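Local coordinates for stage II sporulation protein SA (Bacillus subtilis, PDB 3O6Q), which acts as the toxin of a type II toxin-antitoxin system, killing the cell unless its cognate antitoxin SpoIISB neutralizes it, at residues A[44-56]-A[112-124]. Numbering follows the deposited sequence.
Sequences SIDAYAEGIDKLL and PFTIETQNYVIKL
Ile45 meets the tip of a beta hairpin with most of its side chain. CB sets the two branches apart. Ile45 CG2, anti to the backbone N, packs on Ile115 CG2 at 4.0 Å. The same methyl, Ile45 CG2, lies near the plane of the Tyr120 ring, at its edge, and 3.2 Å from Gln118 OE1. Ile45 CG1 lies anti to the carbonyl carbon (chi1 -66°) and passes 3.8 Å from Glu116 OE1. At the end of the chain, CD1 reaches Thr117 OG1. Ile45 thus touches all four residues of the type II' turn 115-118.

Gln118 OE1 also accepts a weak hydrogen bond from Tyr120 OH. This bond joins two side chains of the same strand beside the Ile45 methyl.

One turn further along the helix, Ile115 CD1 lies 3.5 Å from Ala49 CA and obliquely by the Tyr48 ring, 3.6 Å from Tyr48 CD2. Ala49 CB sits obliquely by the Tyr120 ring, 3.7 Å from Tyr120 CZ. Ala49 is thus touched by one side chain from each hairpin strand. Beyond it, Ile52 CD1 approaches Phe113 CZ. The side chains of Leu56 and Ile122 cross at about a right angle, with Leu56 CD1 3.7 Å from Ile122 CG2.

Leu69 of strand 66-71 and residues of helix 132-148, among them Tyr145 and Phe138, continue this apolar layer. Phe113, Thr114 and Ile115 pair antiparallel with a strand from the chain of another protein, which carries the sheet across the interface. The helix runs nearly parallel to strand 118-124, at 10°. The arrangement is that of a helix packed against an antiparallel sheet, in the domain of SpoIISA predicted to be cytoplasmic.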
loop_
_atom_site.group_PDB
_atom_site.type_symbol
_atom_site.label_atom_id
_atom_site.label_comp_id
_atom_site.label_asym_id
_atom_site.label_seq_id
_atom_site.Cartn_x
_atom_site.Cartn_y
_atom_site.Cartn_z
ATOM N N SER A 44 -17.952 17.511 -11.334
ATOM C CA SER A 44 -18.069 18.580 -10.371
ATOM C C SER A 44 -17.347 18.165 -9.102
ATOM O O SER A 44 -16.951 17.018 -8.952
ATOM C CB SER A 44 -19.536 18.849 -10.044
ATOM O OG SER A 44 -20.102 17.737 -9.381
ATOM N N ILE A 45 -17.227 19.108 -8.178
ATOM C CA ILE A 45 -16.598 18.856 -6.903
ATOM C C ILE A 45 -17.377 17.779 -6.124
ATOM O O ILE A 45 -16.779 16.847 -5.585
ATOM C CB ILE A 45 -16.441 20.159 -6.108
ATOM C CG1 ILE A 45 -15.463 21.093 -6.824
ATOM C CG2 ILE A 45 -15.867 19.886 -4.696
ATOM C CD1 ILE A 45 -15.576 22.585 -6.377
ATOM N N ASP A 46 -18.706 17.877 -6.115
ATOM C CA ASP A 46 -19.557 16.898 -5.412
ATOM C C ASP A 46 -19.495 15.477 -5.998
ATOM O O ASP A 46 -19.503 14.509 -5.235
ATOM C CB ASP A 46 -21.013 17.375 -5.346
ATOM C CG ASP A 46 -21.192 18.633 -4.487
ATOM O OD1 ASP A 46 -20.398 18.842 -3.524
ATOM O OD2 ASP A 46 -22.149 19.398 -4.769
ATOM N N ALA A 47 -19.425 15.336 -7.321
ATOM C CA ALA A 47 -19.277 14.011 -7.922
ATOM C C ALA A 47 -17.949 13.413 -7.487
ATOM O O ALA A 47 -17.882 12.259 -7.025
ATOM C CB ALA A 47 -19.352 14.065 -9.423
ATOM N N TYR A 48 -16.887 14.192 -7.665
ATOM C CA TYR A 48 -15.567 13.784 -7.237
ATOM C C TYR A 48 -15.607 13.364 -5.772
ATOM O O TYR A 48 -15.105 12.310 -5.424
ATOM C CB TYR A 48 -14.558 14.929 -7.438
ATOM C CG TYR A 48 -13.103 14.494 -7.446
ATOM C CD1 TYR A 48 -12.398 14.372 -8.646
ATOM C CD2 TYR A 48 -12.440 14.178 -6.275
ATOM C CE1 TYR A 48 -11.044 13.955 -8.686
ATOM C CE2 TYR A 48 -11.100 13.757 -6.303
ATOM C CZ TYR A 48 -10.405 13.655 -7.517
ATOM O OH TYR A 48 -9.068 13.249 -7.559
ATOM N N ALA A 49 -16.176 14.195 -4.905
ATOM C CA ALA A 49 -16.162 13.870 -3.460
ATOM C C ALA A 49 -16.939 12.573 -3.175
ATOM O O ALA A 49 -16.523 11.782 -2.343
ATOM C CB ALA A 49 -16.666 15.023 -2.599
ATOM N N GLU A 50 -18.030 12.352 -3.917
ATOM C CA GLU A 50 -18.820 11.117 -3.845
ATOM C C GLU A 50 -18.048 9.867 -4.231
ATOM O O GLU A 50 -18.099 8.868 -3.520
ATOM C CB GLU A 50 -20.023 11.197 -4.760
ATOM C CG GLU A 50 -20.822 9.912 -4.757
ATOM C CD GLU A 50 -22.179 10.040 -5.380
ATOM O OE1 GLU A 50 -22.587 11.174 -5.724
ATOM O OE2 GLU A 50 -22.842 8.999 -5.514
ATOM N N GLY A 51 -17.349 9.927 -5.359
ATOM C CA GLY A 51 -16.476 8.855 -5.779
ATOM C C GLY A 51 -15.350 8.527 -4.812
ATOM O O GLY A 51 -15.035 7.359 -4.589
ATOM N N ILE A 52 -14.720 9.541 -4.237
ATOM C CA ILE A 52 -13.704 9.302 -3.231
ATOM C C ILE A 52 -14.319 8.656 -1.985
ATOM O O ILE A 52 -13.825 7.633 -1.520
ATOM C CB ILE A 52 -12.982 10.598 -2.891
ATOM C CG1 ILE A 52 -12.109 10.983 -4.097
ATOM C CG2 ILE A 52 -12.243 10.440 -1.610
ATOM C CD1 ILE A 52 -10.618 10.923 -3.896
ATOM N N ASP A 53 -15.415 9.228 -1.479
ATOM C CA ASP A 53 -16.170 8.576 -0.398
ATOM C C ASP A 53 -16.535 7.091 -0.696
ATOM O O ASP A 53 -16.364 6.259 0.180
ATOM C CB ASP A 53 -17.432 9.361 -0.045
ATOM C CG ASP A 53 -18.065 8.904 1.266
ATOM O OD1 ASP A 53 -17.376 8.934 2.305
ATOM O OD2 ASP A 53 -19.260 8.502 1.269
ATOM N N LYS A 54 -16.982 6.745 -1.899
ATOM C CA LYS A 54 -17.405 5.338 -2.167
ATOM C C LYS A 54 -16.226 4.383 -2.250
ATOM O O LYS A 54 -16.339 3.208 -1.901
ATOM C CB LYS A 54 -18.248 5.195 -3.448
ATOM C CG LYS A 54 -19.594 5.904 -3.371
ATOM C CD LYS A 54 -20.647 5.324 -4.299
ATOM C CE LYS A 54 -22.044 5.910 -3.984
ATOM N NZ LYS A 54 -23.137 5.364 -4.858
ATOM N N LEU A 55 -15.094 4.903 -2.700
ATOM C CA LEU A 55 -13.885 4.121 -2.843
ATOM C C LEU A 55 -13.312 3.815 -1.477
ATOM O O LEU A 55 -12.960 2.675 -1.171
ATOM C CB LEU A 55 -12.876 4.911 -3.669
ATOM C CG LEU A 55 -11.581 4.184 -3.995
ATOM C CD1 LEU A 55 -11.873 2.863 -4.681
ATOM C CD2 LEU A 55 -10.627 5.133 -4.817
ATOM N N LEU A 56 -13.205 4.849 -0.657
ATOM C CA LEU A 56 -12.743 4.661 0.716
ATOM C C LEU A 56 -13.643 3.635 1.391
ATOM O O LEU A 56 -13.154 2.699 1.979
ATOM C CB LEU A 56 -12.713 5.980 1.498
ATOM C CG LEU A 56 -11.827 7.132 0.960
ATOM C CD1 LEU A 56 -11.904 8.287 1.888
ATOM C CD2 LEU A 56 -10.419 6.735 0.812
ATOM N N PRO A 112 -7.012 16.135 6.878
ATOM C CA PRO A 112 -7.579 17.219 6.064
ATOM C C PRO A 112 -7.354 16.939 4.588
ATOM O O PRO A 112 -6.272 16.524 4.187
ATOM C CB PRO A 112 -6.799 18.470 6.520
ATOM C CG PRO A 112 -6.350 18.146 7.922
ATOM C CD PRO A 112 -6.159 16.635 7.975
ATOM N N PHE A 113 -8.372 17.185 3.786
ATOM C CA PHE A 113 -8.324 16.851 2.390
ATOM C C PHE A 113 -9.050 17.926 1.590
ATOM O O PHE A 113 -10.095 18.430 2.010
ATOM C CB PHE A 113 -8.980 15.477 2.227
ATOM C CG PHE A 113 -9.035 15.002 0.830
ATOM C CD1 PHE A 113 -7.886 14.689 0.165
ATOM C CD2 PHE A 113 -10.246 14.849 0.189
ATOM C CE1 PHE A 113 -7.921 14.206 -1.113
ATOM C CE2 PHE A 113 -10.310 14.381 -1.112
ATOM C CZ PHE A 113 -9.141 14.055 -1.769
ATOM N N THR A 114 -8.482 18.282 0.439
ATOM C CA THR A 114 -8.993 19.409 -0.366
ATOM C C THR A 114 -9.222 19.009 -1.828
ATOM O O THR A 114 -8.303 18.541 -2.482
ATOM C CB THR A 114 -8.019 20.595 -0.303
ATOM O OG1 THR A 114 -7.721 20.857 1.066
ATOM C CG2 THR A 114 -8.599 21.839 -0.920
ATOM N N ILE A 115 -10.457 19.176 -2.305
ATOM C CA ILE A 115 -10.806 18.976 -3.711
ATOM C C ILE A 115 -11.056 20.353 -4.313
ATOM O O ILE A 115 -11.988 21.073 -3.909
ATOM C CB ILE A 115 -12.075 18.108 -3.927
ATOM C CG1 ILE A 115 -11.940 16.732 -3.208
ATOM C CG2 ILE A 115 -12.391 17.984 -5.462
ATOM C CD1 ILE A 115 -13.256 15.864 -3.202
ATOM N N GLU A 116 -10.210 20.705 -5.276
ATOM C CA GLU A 116 -10.195 22.026 -5.876
ATOM C C GLU A 116 -10.188 23.139 -4.818
ATOM O O GLU A 116 -9.143 23.398 -4.235
ATOM C CB GLU A 116 -11.327 22.161 -6.908
ATOM C CG GLU A 116 -11.016 21.387 -8.183
ATOM C CD GLU A 116 -12.174 21.353 -9.157
ATOM O OE1 GLU A 116 -12.889 22.380 -9.271
ATOM O OE2 GLU A 116 -12.368 20.301 -9.817
ATOM N N THR A 117 -11.333 23.763 -4.551
ATOM C CA THR A 117 -11.411 24.829 -3.567
ATOM C C THR A 117 -12.119 24.374 -2.278
ATOM O O THR A 117 -12.275 25.163 -1.345
ATOM C CB THR A 117 -12.176 26.065 -4.134
ATOM O OG1 THR A 117 -13.478 25.656 -4.568
ATOM C CG2 THR A 117 -11.425 26.726 -5.306
ATOM N N GLN A 118 -12.561 23.117 -2.224
ATOM C CA GLN A 118 -13.432 22.669 -1.150
ATOM C C GLN A 118 -12.694 21.821 -0.140
ATOM O O GLN A 118 -11.929 20.930 -0.511
ATOM C CB GLN A 118 -14.636 21.914 -1.715
ATOM C CG GLN A 118 -15.726 22.860 -2.248
ATOM C CD GLN A 118 -17.123 22.227 -2.260
ATOM O OE1 GLN A 118 -17.297 21.010 -2.046
ATOM N NE2 GLN A 118 -18.126 23.058 -2.540
ATOM N N ASN A 119 -12.939 22.111 1.136
ATOM C CA ASN A 119 -12.287 21.430 2.249
ATOM C C ASN A 119 -13.107 20.298 2.796
ATOM O O ASN A 119 -14.307 20.410 2.986
ATOM C CB ASN A 119 -11.962 22.412 3.371
ATOM C CG ASN A 119 -10.871 23.416 2.959
ATOM O OD1 ASN A 119 -10.091 23.166 2.048
ATOM N ND2 ASN A 119 -10.857 24.562 3.599
ATOM N N TYR A 120 -12.417 19.206 3.067
ATOM C CA TYR A 120 -13.006 18.033 3.641
ATOM C C TYR A 120 -12.037 17.453 4.666
ATOM O O TYR A 120 -10.906 17.946 4.827
ATOM C CB TYR A 120 -13.264 16.965 2.553
ATOM C CG TYR A 120 -14.239 17.351 1.464
ATOM C CD1 TYR A 120 -15.559 16.962 1.547
ATOM C CD2 TYR A 120 -13.836 18.076 0.345
ATOM C CE1 TYR A 120 -16.469 17.289 0.565
ATOM C CE2 TYR A 120 -14.753 18.416 -0.667
ATOM C CZ TYR A 120 -16.079 18.010 -0.543
ATOM O OH TYR A 120 -17.042 18.301 -1.497
ATOM N N VAL A 121 -12.500 16.417 5.366
ATOM C CA VAL A 121 -11.658 15.665 6.265
ATOM C C VAL A 121 -12.005 14.209 6.059
ATOM O O VAL A 121 -13.151 13.845 6.109
ATOM C CB VAL A 121 -11.855 16.123 7.737
ATOM C CG1 VAL A 121 -11.170 15.190 8.693
ATOM C CG2 VAL A 121 -11.304 17.505 7.921
ATOM N N ILE A 122 -11.018 13.400 5.727
ATOM C CA ILE A 122 -11.202 11.974 5.672
ATOM C C ILE A 122 -11.155 11.458 7.118
ATOM O O ILE A 122 -10.107 11.504 7.758
ATOM C CB ILE A 122 -10.091 11.292 4.841
ATOM C CG1 ILE A 122 -10.082 11.767 3.391
ATOM C CG2 ILE A 122 -10.293 9.762 4.823
ATOM C CD1 ILE A 122 -8.694 11.609 2.737
ATOM N N LYS A 123 -12.288 10.974 7.615
ATOM C CA LYS A 123 -12.381 10.362 8.929
ATOM C C LYS A 123 -12.178 8.866 8.882
ATOM O O LYS A 123 -12.979 8.170 8.280
ATOM C CB LYS A 123 -13.759 10.632 9.512
ATOM C CG LYS A 123 -13.989 10.136 10.945
ATOM C CD LYS A 123 -15.316 10.648 11.472
ATOM C CE LYS A 123 -15.656 10.068 12.841
ATOM N NZ LYS A 123 -17.057 10.395 13.317
ATOM N N LEU A 124 -11.133 8.379 9.551
ATOM C CA LEU A 124 -10.922 6.938 9.794
ATOM C C LEU A 124 -11.039 6.568 11.275
ATOM O O LEU A 124 -10.268 7.066 12.114
ATOM C CB LEU A 124 -9.536 6.513 9.345
ATOM C CG LEU A 124 -9.092 6.916 7.928
ATOM C CD1 LEU A 124 -7.686 6.430 7.726
ATOM C CD2 LEU A 124 -10.038 6.402 6.834
#